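Local structure of RNA-directed RNA polymerase (Infectious pancreatic necrosis virus, 3ZED) at residues R272-A277 and W440-M445; L422-W427 and R727-R732; K748-S751 and N756-E759. The protein catalyses, as a viral RNA-directed RNA polymerase, the extension of RNA from ribonucleoside triphosphates, and probably occurs both free and covalently attached to the genomic RNA. All blocks are in the same frame, centred on the assembly; numbering follows the deposited sequence.

In the fold
Contacts 1 and 2 are buried helix-to-helix joints; contact 3 is partly buried and lies farthest from the chain centre, about 36 Å between centres. Helices 412-426 and 438-452 follow each other in the chain, and helix 724-732 touches both: it packs on 422-427 in contact 2, while its Arg732 and Leu729 meet Thr442 and Met445 of contact 1. Contact 3 pairs the consecutive helices 740-752 and 757-771 and touches neither of the others. Its chemistry differs too. Leucine methyl groups make contacts 1 and 2, whereas in contact 3 a tryptophan lies against a backbone carbonyl and an alanine where the two helices adjoin, close to the short loop between them.

Contact 1: R272-A277 and W440-M445; sequences RDLGRA and WATFAM
Two helices of the palm-family region, 260-278 and 438-452, meet through Leu274, whose isobutyl group reaches across to Thr442 and Phe443. The nearest CA atoms, those of Leu274 and Phe443, are 7.7 Å apart, and one leucine side chain bridges the helices. Its CG lies anti to the backbone N (chi1 -172°), which carries the branch out from helix 260-278 and brings CD2 to the root of the phenylalanine: CD2 of Leu274 is 4.0 Å from CA of Phe443 and 4.1 Å from its CB. The two side chains cross at about a right angle. The leucine methyl lies at the edge of the Phe443 ring, near its plane, instead of over a face. The branch point touches Thr442 more loosely, with Leu274 CG 4.5 Å from Thr442 CG2. Thr442 presents its CG2 to the leucine while its hydroxyl is engaged elsewhere, OG1 bonding to O of Pro438 one turn earlier in its own helix, so the polar end is satisfied locally and the meeting surface stays apolar. All three touching residues are buried. Beyond them, Phe443 leans on Leu331 of helix 326-340, which also packs against Trp440, and Arg732 of helix 724-732 lies against Thr442. The arrangement is a small apolar helix-helix contact within the polymerase's palm-family region, joining helices far apart in sequence and lying away from the potassium sites and the predicted GTP site.

Contact 2: L422-W427 and R727-R732; sequences LLTRGW and RLLDQR
Leu729 of helix 724-732 sets its forked end against Leu423 and Thr424 of helix 412-426, a buried helix-helix contact between the C-terminal and palm-family regions of the polymerase. The two leucines cross at about a right angle; both methyls of Leu729 touch Leu423, and CD2 also reaches Thr424. CD2 lies 3.6 Å from CB of Leu423 and 3.7 Å from CG2 of Thr424, touching both neighbouring side chains, while CD1 meets CD2 of Leu423 at 3.9 Å. With its CG roughly anti to the backbone N (chi1 -154°), Leu729 extends its fork to the facing helix. Thr424 approaches it at a slant. Its chi1 of 58° places the methyl on the Leu729 side and leaves OG1 to bond to O of Tyr420 in the preceding turn. Farther out, Met445 of helix 438-452 rests on Leu729 and Val335 on Leu423. The threonine hydroxyl has a second partner in Arg425, whose guanidinium is also held by salt bridges to Glu195 and Glu202: NH1 of Arg425 bonds to OG1 of Thr424 at 3.1 Å, nearly straight at 169° and exactly in the guanidinium plane.

Contact 3: K748-S751 and N756-E759; sequences KPAS and NWAE
Trp757, in the first turn of helix 757-771, lies against Pro749 and Ala750 near the end of helix 740-752. Its methylene makes the closest approach, CB of Trp757 standing 3.5 Å from O of Pro749 and 4.0 Å from CA of Ala750. The ring follows: the six-membered part of the indole comes to the alanine methyl, with CE3 of Trp757 4.1 Å from CB of Ala750. Both the methyl and the proline carbonyl oxygen meet the ring obliquely. CG of Trp757 sits between its backbone N and carbonyl carbon (chi1 59°), and this sets the indole beside Ala750. On one face of the indole sits CB of the next residue, Ala758, 4.2 Å above the plane and offset toward the rim. The backbones are near each other here, the CA atoms of Ala750 and Trp757 being 5.2 Å apart. The proline ring of Pro749 lies against Val754 in the linker and Leu764 farther along the second helix. Val725 of helix 724-732 touches both Ala750 and Trp757, and the loop residues Asp431 and Ser433 also contact the indole. Helix 740-752 is kinked at Pro749, whose nitrogen has no hydrogen to give, and at Ala750, whose N also makes no bond to the turn before. Asn756 stands at the N-cap position, though its side chain makes no capping bond. The whole is a tight joint between two consecutive helices linked by a short loop, in the polymerase's C-terminal region.

Contact 1: R272-A277 and W440-M445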
loop_
_atom_site.group_PDB
_atom_site.type_symbol
_atom_site.label_atom_id
_atom_site.label_comp_id
_atom_site.label_asym_id
_atom_site.label_seq_id
_atom_site.Cartn_x
_atom_site.Cartn_y
_atom_site.Cartn_z
ATOM N N ARG B 272 8.237 -3.641 -25.239
ATOM C CA ARG B 272 8.646 -3.527 -26.647
ATOM C C ARG B 272 7.788 -4.426 -27.541
ATOM O O ARG B 272 7.327 -3.973 -28.591
ATOM C CB ARG B 272 10.138 -3.863 -26.795
ATOM C CG ARG B 272 10.650 -4.081 -28.236
ATOM C CD ARG B 272 12.168 -4.071 -28.340
ATOM N NE ARG B 272 12.798 -4.880 -27.294
ATOM C CZ ARG B 272 13.593 -4.393 -26.350
ATOM N NH1 ARG B 272 13.900 -3.099 -26.332
ATOM N NH2 ARG B 272 14.108 -5.197 -25.428
ATOM N N ASP B 273 7.570 -5.691 -27.115
ATOM C CA ASP B 273 6.761 -6.668 -27.857
ATOM C C ASP B 273 5.307 -6.258 -27.893
ATOM O O ASP B 273 4.654 -6.492 -28.898
ATOM C CB ASP B 273 6.885 -8.083 -27.271
ATOM C CG ASP B 273 8.125 -8.864 -27.669
ATOM O OD1 ASP B 273 9.046 -8.263 -28.283
ATOM O OD2 ASP B 273 8.183 -10.075 -27.361
ATOM N N LEU B 274 4.805 -5.641 -26.809
ATOM C CA LEU B 274 3.435 -5.144 -26.725
ATOM C C LEU B 274 3.250 -3.961 -27.701
ATOM O O LEU B 274 2.305 -3.971 -28.490
ATOM C CB LEU B 274 3.118 -4.742 -25.277
ATOM C CG LEU B 274 1.674 -4.363 -24.911
ATOM C CD1 LEU B 274 0.689 -5.522 -25.183
ATOM C CD2 LEU B 274 1.593 -3.946 -23.447
ATOM N N GLY B 275 4.168 -2.999 -27.666
ATOM C CA GLY B 275 4.130 -1.826 -28.526
ATOM C C GLY B 275 4.174 -2.147 -30.001
ATOM O O GLY B 275 3.450 -1.529 -30.787
ATOM N N ARG B 276 5.005 -3.142 -30.376
ATOM C CA ARG B 276 5.149 -3.596 -31.755
ATOM C C ARG B 276 3.898 -4.329 -32.211
ATOM O O ARG B 276 3.389 -4.032 -33.292
ATOM C CB ARG B 276 6.381 -4.499 -31.905
ATOM C CG ARG B 276 7.588 -3.782 -32.469
ATOM C CD ARG B 276 8.798 -3.922 -31.579
ATOM N NE ARG B 276 9.434 -5.238 -31.678
ATOM C CZ ARG B 276 10.740 -5.426 -31.862
ATOM N NH1 ARG B 276 11.559 -4.386 -31.982
ATOM N NH2 ARG B 276 11.234 -6.654 -31.943
ATOM N N ALA B 277 3.400 -5.273 -31.383
ATOM C CA ALA B 277 2.210 -6.079 -31.659
ATOM C C ALA B 277 0.962 -5.222 -31.870
ATOM O O ALA B 277 0.174 -5.526 -32.758
ATOM C CB ALA B 277 1.975 -7.058 -30.525
ATOM N N TRP B 440 2.807 3.071 -24.209
ATOM C CA TRP B 440 2.601 3.194 -22.768
ATOM C C TRP B 440 1.123 3.430 -22.415
ATOM O O TRP B 440 0.688 2.965 -21.362
ATOM C CB TRP B 440 3.513 4.251 -22.161
ATOM C CG TRP B 440 4.837 3.664 -21.779
ATOM C CD1 TRP B 440 5.961 3.588 -22.554
ATOM C CD2 TRP B 440 5.138 2.967 -20.563
ATOM N NE1 TRP B 440 6.970 2.956 -21.862
ATOM C CE2 TRP B 440 6.491 2.564 -20.635
ATOM C CE3 TRP B 440 4.400 2.664 -19.405
ATOM C CZ2 TRP B 440 7.110 1.841 -19.609
ATOM C CZ3 TRP B 440 5.028 1.991 -18.369
ATOM C CH2 TRP B 440 6.366 1.581 -18.478
ATOM N N ALA B 441 0.342 4.069 -23.313
ATOM C CA ALA B 441 -1.116 4.236 -23.136
ATOM C C ALA B 441 -1.789 2.854 -23.217
ATOM O O ALA B 441 -2.711 2.596 -22.457
ATOM C CB ALA B 441 -1.687 5.165 -24.209
ATOM N N THR B 442 -1.269 1.948 -24.079
ATOM C CA THR B 442 -1.765 0.576 -24.245
ATOM C C THR B 442 -1.470 -0.236 -22.986
ATOM O O THR B 442 -2.360 -0.920 -22.478
ATOM C CB THR B 442 -1.136 -0.074 -25.493
ATOM O OG1 THR B 442 -1.417 0.761 -26.611
ATOM C CG2 THR B 442 -1.665 -1.494 -25.760
ATOM N N PHE B 443 -0.219 -0.164 -22.484
ATOM C CA PHE B 443 0.135 -0.887 -21.275
ATOM C C PHE B 443 -0.720 -0.420 -20.128
ATOM O O PHE B 443 -1.369 -1.251 -19.498
ATOM C CB PHE B 443 1.626 -0.740 -20.925
ATOM C CG PHE B 443 1.965 -1.338 -19.578
ATOM C CD1 PHE B 443 1.901 -2.719 -19.372
ATOM C CD2 PHE B 443 2.256 -0.520 -18.489
ATOM C CE1 PHE B 443 2.161 -3.274 -18.108
ATOM C CE2 PHE B 443 2.502 -1.071 -17.219
ATOM C CZ PHE B 443 2.454 -2.445 -17.036
ATOM N N ALA B 444 -0.766 0.904 -19.882
ATOM C CA ALA B 444 -1.480 1.471 -18.734
ATOM C C ALA B 444 -2.989 1.264 -18.783
ATOM O O ALA B 444 -3.564 0.843 -17.777
ATOM C CB ALA B 444 -1.168 2.956 -18.604
ATOM N N MET B 445 -3.624 1.537 -19.939
ATOM C CA MET B 445 -5.079 1.483 -20.059
ATOM C C MET B 445 -5.644 0.138 -20.450
ATOM O O MET B 445 -6.714 -0.230 -19.974
ATOM C CB MET B 445 -5.588 2.523 -21.093
ATOM C CG MET B 445 -5.174 3.979 -20.809
ATOM S SD MET B 445 -5.434 4.580 -19.100
ATOM C CE MET B 445 -7.199 4.449 -18.962
#

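Contact 2: L422-W427 and R727-R732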
loop_
_atom_site.group_PDB
_atom_site.type_symbol
_atom_site.label_atom_id
_atom_site.label_comp_id
_atom_site.label_asym_id
_atom_site.label_seq_id
_atom_site.Cartn_x
_atom_site.Cartn_y
_atom_site.Cartn_z
ATOM N N LEU B 422 -4.230 9.245 -13.508
ATOM C CA LEU B 422 -2.783 9.470 -13.514
ATOM C C LEU B 422 -2.279 9.979 -14.873
ATOM O O LEU B 422 -1.445 10.875 -14.911
ATOM C CB LEU B 422 -2.030 8.183 -13.139
ATOM C CG LEU B 422 -2.202 7.634 -11.689
ATOM C CD1 LEU B 422 -1.482 6.324 -11.535
ATOM C CD2 LEU B 422 -1.645 8.599 -10.642
ATOM N N LEU B 423 -2.787 9.418 -15.988
ATOM C CA LEU B 423 -2.332 9.803 -17.327
ATOM C C LEU B 423 -2.898 11.140 -17.791
ATOM O O LEU B 423 -2.232 11.809 -18.563
ATOM C CB LEU B 423 -2.631 8.715 -18.371
ATOM C CG LEU B 423 -1.465 7.763 -18.693
ATOM C CD1 LEU B 423 -1.093 6.894 -17.476
ATOM C CD2 LEU B 423 -1.804 6.873 -19.883
ATOM N N THR B 424 -4.084 11.551 -17.300
ATOM C CA THR B 424 -4.678 12.829 -17.701
ATOM C C THR B 424 -4.210 13.970 -16.768
ATOM O O THR B 424 -3.883 15.036 -17.254
ATOM C CB THR B 424 -6.231 12.747 -17.775
ATOM O OG1 THR B 424 -6.770 12.347 -16.515
ATOM C CG2 THR B 424 -6.726 11.791 -18.850
ATOM N N ARG B 425 -4.178 13.751 -15.447
ATOM C CA ARG B 425 -3.827 14.798 -14.489
ATOM C C ARG B 425 -2.338 14.808 -14.101
ATOM O O ARG B 425 -1.850 15.847 -13.661
ATOM C CB ARG B 425 -4.705 14.689 -13.213
ATOM C CG ARG B 425 -6.080 15.375 -13.301
ATOM C CD ARG B 425 -7.028 14.716 -14.292
ATOM N NE ARG B 425 -8.339 15.362 -14.272
ATOM C CZ ARG B 425 -9.350 15.066 -15.079
ATOM N NH1 ARG B 425 -9.229 14.105 -15.987
ATOM N NH2 ARG B 425 -10.494 15.727 -14.981
ATOM N N GLY B 426 -1.649 13.681 -14.249
ATOM C CA GLY B 426 -0.239 13.579 -13.891
ATOM C C GLY B 426 0.669 13.699 -15.099
ATOM O O GLY B 426 1.363 14.705 -15.273
ATOM N N TRP B 427 0.620 12.676 -15.971
ATOM C CA TRP B 427 1.419 12.522 -17.188
ATOM C C TRP B 427 0.923 13.433 -18.309
ATOM O O TRP B 427 0.610 12.976 -19.421
ATOM C CB TRP B 427 1.405 11.042 -17.602
ATOM C CG TRP B 427 2.159 10.194 -16.614
ATOM C CD1 TRP B 427 1.630 9.375 -15.662
ATOM C CD2 TRP B 427 3.580 10.174 -16.419
ATOM N NE1 TRP B 427 2.634 8.805 -14.919
ATOM C CE2 TRP B 427 3.842 9.283 -15.356
ATOM C CE3 TRP B 427 4.663 10.817 -17.054
ATOM C CZ2 TRP B 427 5.142 9.014 -14.910
ATOM C CZ3 TRP B 427 5.948 10.570 -16.596
ATOM C CH2 TRP B 427 6.183 9.663 -15.552
ATOM N N ARG B 727 -10.131 12.529 -24.167
ATOM C CA ARG B 727 -11.232 11.836 -24.834
ATOM C C ARG B 727 -10.729 10.569 -25.523
ATOM O O ARG B 727 -11.386 9.539 -25.431
ATOM C CB ARG B 727 -11.931 12.753 -25.832
ATOM C CG ARG B 727 -13.166 13.390 -25.238
ATOM C CD ARG B 727 -14.036 14.016 -26.301
ATOM N NE ARG B 727 -13.638 15.409 -26.493
ATOM C CZ ARG B 727 -13.380 15.989 -27.661
ATOM N NH1 ARG B 727 -13.477 15.296 -28.792
ATOM N NH2 ARG B 727 -13.011 17.262 -27.706
ATOM N N LEU B 728 -9.530 10.628 -26.143
ATOM C CA LEU B 728 -8.895 9.474 -26.783
ATOM C C LEU B 728 -8.575 8.393 -25.752
ATOM O O LEU B 728 -8.771 7.212 -26.033
ATOM C CB LEU B 728 -7.608 9.890 -27.521
ATOM C CG LEU B 728 -7.757 10.619 -28.869
ATOM C CD1 LEU B 728 -6.407 10.951 -29.441
ATOM C CD2 LEU B 728 -8.519 9.773 -29.886
ATOM N N LEU B 729 -8.124 8.804 -24.551
ATOM C CA LEU B 729 -7.778 7.906 -23.443
ATOM C C LEU B 729 -9.032 7.245 -22.871
ATOM O O LEU B 729 -8.998 6.063 -22.527
ATOM C CB LEU B 729 -7.002 8.649 -22.350
ATOM C CG LEU B 729 -6.095 7.766 -21.507
ATOM C CD1 LEU B 729 -4.809 7.410 -22.284
ATOM C CD2 LEU B 729 -5.791 8.429 -20.155
ATOM N N ASP B 730 -10.134 7.992 -22.788
ATOM C CA ASP B 730 -11.418 7.442 -22.354
ATOM C C ASP B 730 -11.970 6.450 -23.408
ATOM O O ASP B 730 -12.468 5.392 -23.035
ATOM C CB ASP B 730 -12.428 8.570 -22.092
ATOM C CG ASP B 730 -13.696 8.103 -21.404
ATOM O OD1 ASP B 730 -13.590 7.298 -20.443
ATOM O OD2 ASP B 730 -14.791 8.564 -21.804
ATOM N N GLN B 731 -11.840 6.773 -24.712
ATOM C CA GLN B 731 -12.294 5.918 -25.824
ATOM C C GLN B 731 -11.524 4.584 -25.814
ATOM O O GLN B 731 -12.121 3.516 -26.040
ATOM C CB GLN B 731 -12.121 6.642 -27.171
ATOM C CG GLN B 731 -13.094 7.801 -27.382
ATOM C CD GLN B 731 -12.774 8.663 -28.592
ATOM O OE1 GLN B 731 -11.957 8.316 -29.446
ATOM N NE2 GLN B 731 -13.420 9.813 -28.704
ATOM N N ARG B 732 -10.204 4.665 -25.473
ATOM C CA ARG B 732 -9.255 3.557 -25.346
ATOM C C ARG B 732 -9.759 2.473 -24.348
ATOM O O ARG B 732 -9.473 1.288 -24.539
ATOM C CB ARG B 732 -7.885 4.121 -24.901
ATOM C CG ARG B 732 -6.743 3.121 -24.855
ATOM C CD ARG B 732 -5.397 3.791 -24.601
ATOM N NE ARG B 732 -4.830 4.419 -25.800
ATOM C CZ ARG B 732 -4.168 3.770 -26.753
ATOM N NH1 ARG B 732 -4.048 2.444 -26.706
ATOM N NH2 ARG B 732 -3.643 4.434 -27.771
#

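Contact 3: K748-S751 and N756-E759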
loop_
_atom_site.group_PDB
_atom_site.type_symbol
_atom_site.label_atom_id
_atom_site.label_comp_id
_atom_site.label_asym_id
_atom_site.label_seq_id
_atom_site.Cartn_x
_atom_site.Cartn_y
_atom_site.Cartn_z
ATOM N N LYS B 748 -0.708 9.506 -32.048
ATOM C CA LYS B 748 0.618 9.841 -32.602
ATOM C C LYS B 748 0.853 11.372 -32.758
ATOM O O LYS B 748 1.892 11.809 -32.281
ATOM C CB LYS B 748 0.880 9.115 -33.933
ATOM C CG LYS B 748 2.355 9.020 -34.290
ATOM C CD LYS B 748 2.543 8.544 -35.733
ATOM C CE LYS B 748 4.002 8.469 -36.112
ATOM N NZ LYS B 748 4.174 8.025 -37.516
ATOM N N PRO B 749 -0.064 12.220 -33.312
ATOM C CA PRO B 749 0.260 13.655 -33.431
ATOM C C PRO B 749 0.504 14.343 -32.081
ATOM O O PRO B 749 1.471 15.095 -31.956
ATOM C CB PRO B 749 -0.965 14.240 -34.156
ATOM C CG PRO B 749 -1.528 13.095 -34.913
ATOM C CD PRO B 749 -1.358 11.931 -33.970
ATOM N N ALA B 750 -0.346 14.057 -31.076
ATOM C CA ALA B 750 -0.254 14.620 -29.727
ATOM C C ALA B 750 0.954 14.113 -28.976
ATOM O O ALA B 750 1.586 14.907 -28.298
ATOM C CB ALA B 750 -1.505 14.311 -28.940
ATOM N N SER B 751 1.291 12.815 -29.090
ATOM C CA SER B 751 2.425 12.256 -28.346
ATOM C C SER B 751 3.776 12.657 -28.988
ATOM O O SER B 751 4.785 12.687 -28.283
ATOM C CB SER B 751 2.299 10.742 -28.176
ATOM O OG SER B 751 2.620 10.000 -29.338
ATOM N N ASN B 756 0.528 21.828 -35.001
ATOM C CA ASN B 756 -0.937 21.889 -34.865
ATOM C C ASN B 756 -1.517 20.533 -34.385
ATOM O O ASN B 756 -2.544 20.083 -34.909
ATOM C CB ASN B 756 -1.578 22.340 -36.201
ATOM C CG ASN B 756 -2.810 23.210 -36.095
ATOM O OD1 ASN B 756 -2.803 24.296 -35.502
ATOM N ND2 ASN B 756 -3.864 22.808 -36.788
ATOM N N TRP B 757 -0.885 19.924 -33.344
ATOM C CA TRP B 757 -1.302 18.641 -32.770
ATOM C C TRP B 757 -2.700 18.709 -32.142
ATOM O O TRP B 757 -3.418 17.712 -32.205
ATOM C CB TRP B 757 -0.287 18.113 -31.725
ATOM C CG TRP B 757 -0.043 19.038 -30.567
ATOM C CD1 TRP B 757 0.886 20.034 -30.498
ATOM C CD2 TRP B 757 -0.778 19.089 -29.333
ATOM N NE1 TRP B 757 0.787 20.693 -29.294
ATOM C CE2 TRP B 757 -0.236 20.144 -28.566
ATOM C CE3 TRP B 757 -1.855 18.352 -28.806
ATOM C CZ2 TRP B 757 -0.731 20.482 -27.305
ATOM C CZ3 TRP B 757 -2.348 18.695 -27.559
ATOM C CH2 TRP B 757 -1.790 19.751 -26.824
ATOM N N ALA B 758 -3.076 19.859 -31.531
ATOM C CA ALA B 758 -4.361 20.041 -30.843
ATOM C C ALA B 758 -5.547 19.857 -31.786
ATOM O O ALA B 758 -6.397 19.011 -31.510
ATOM C CB ALA B 758 -4.420 21.405 -30.176
ATOM N N GLU B 759 -5.579 20.591 -32.921
ATOM C CA GLU B 759 -6.655 20.471 -33.902
ATOM C C GLU B 759 -6.642 19.087 -34.559
ATOM O O GLU B 759 -7.714 18.524 -34.781
ATOM C CB GLU B 759 -6.576 21.582 -34.958
ATOM C CG GLU B 759 -7.016 22.941 -34.432
ATOM C CD GLU B 759 -8.514 23.150 -34.296
ATOM O OE1 GLU B 759 -9.071 22.805 -33.227
ATOM O OE2 GLU B 759 -9.126 23.682 -35.251
#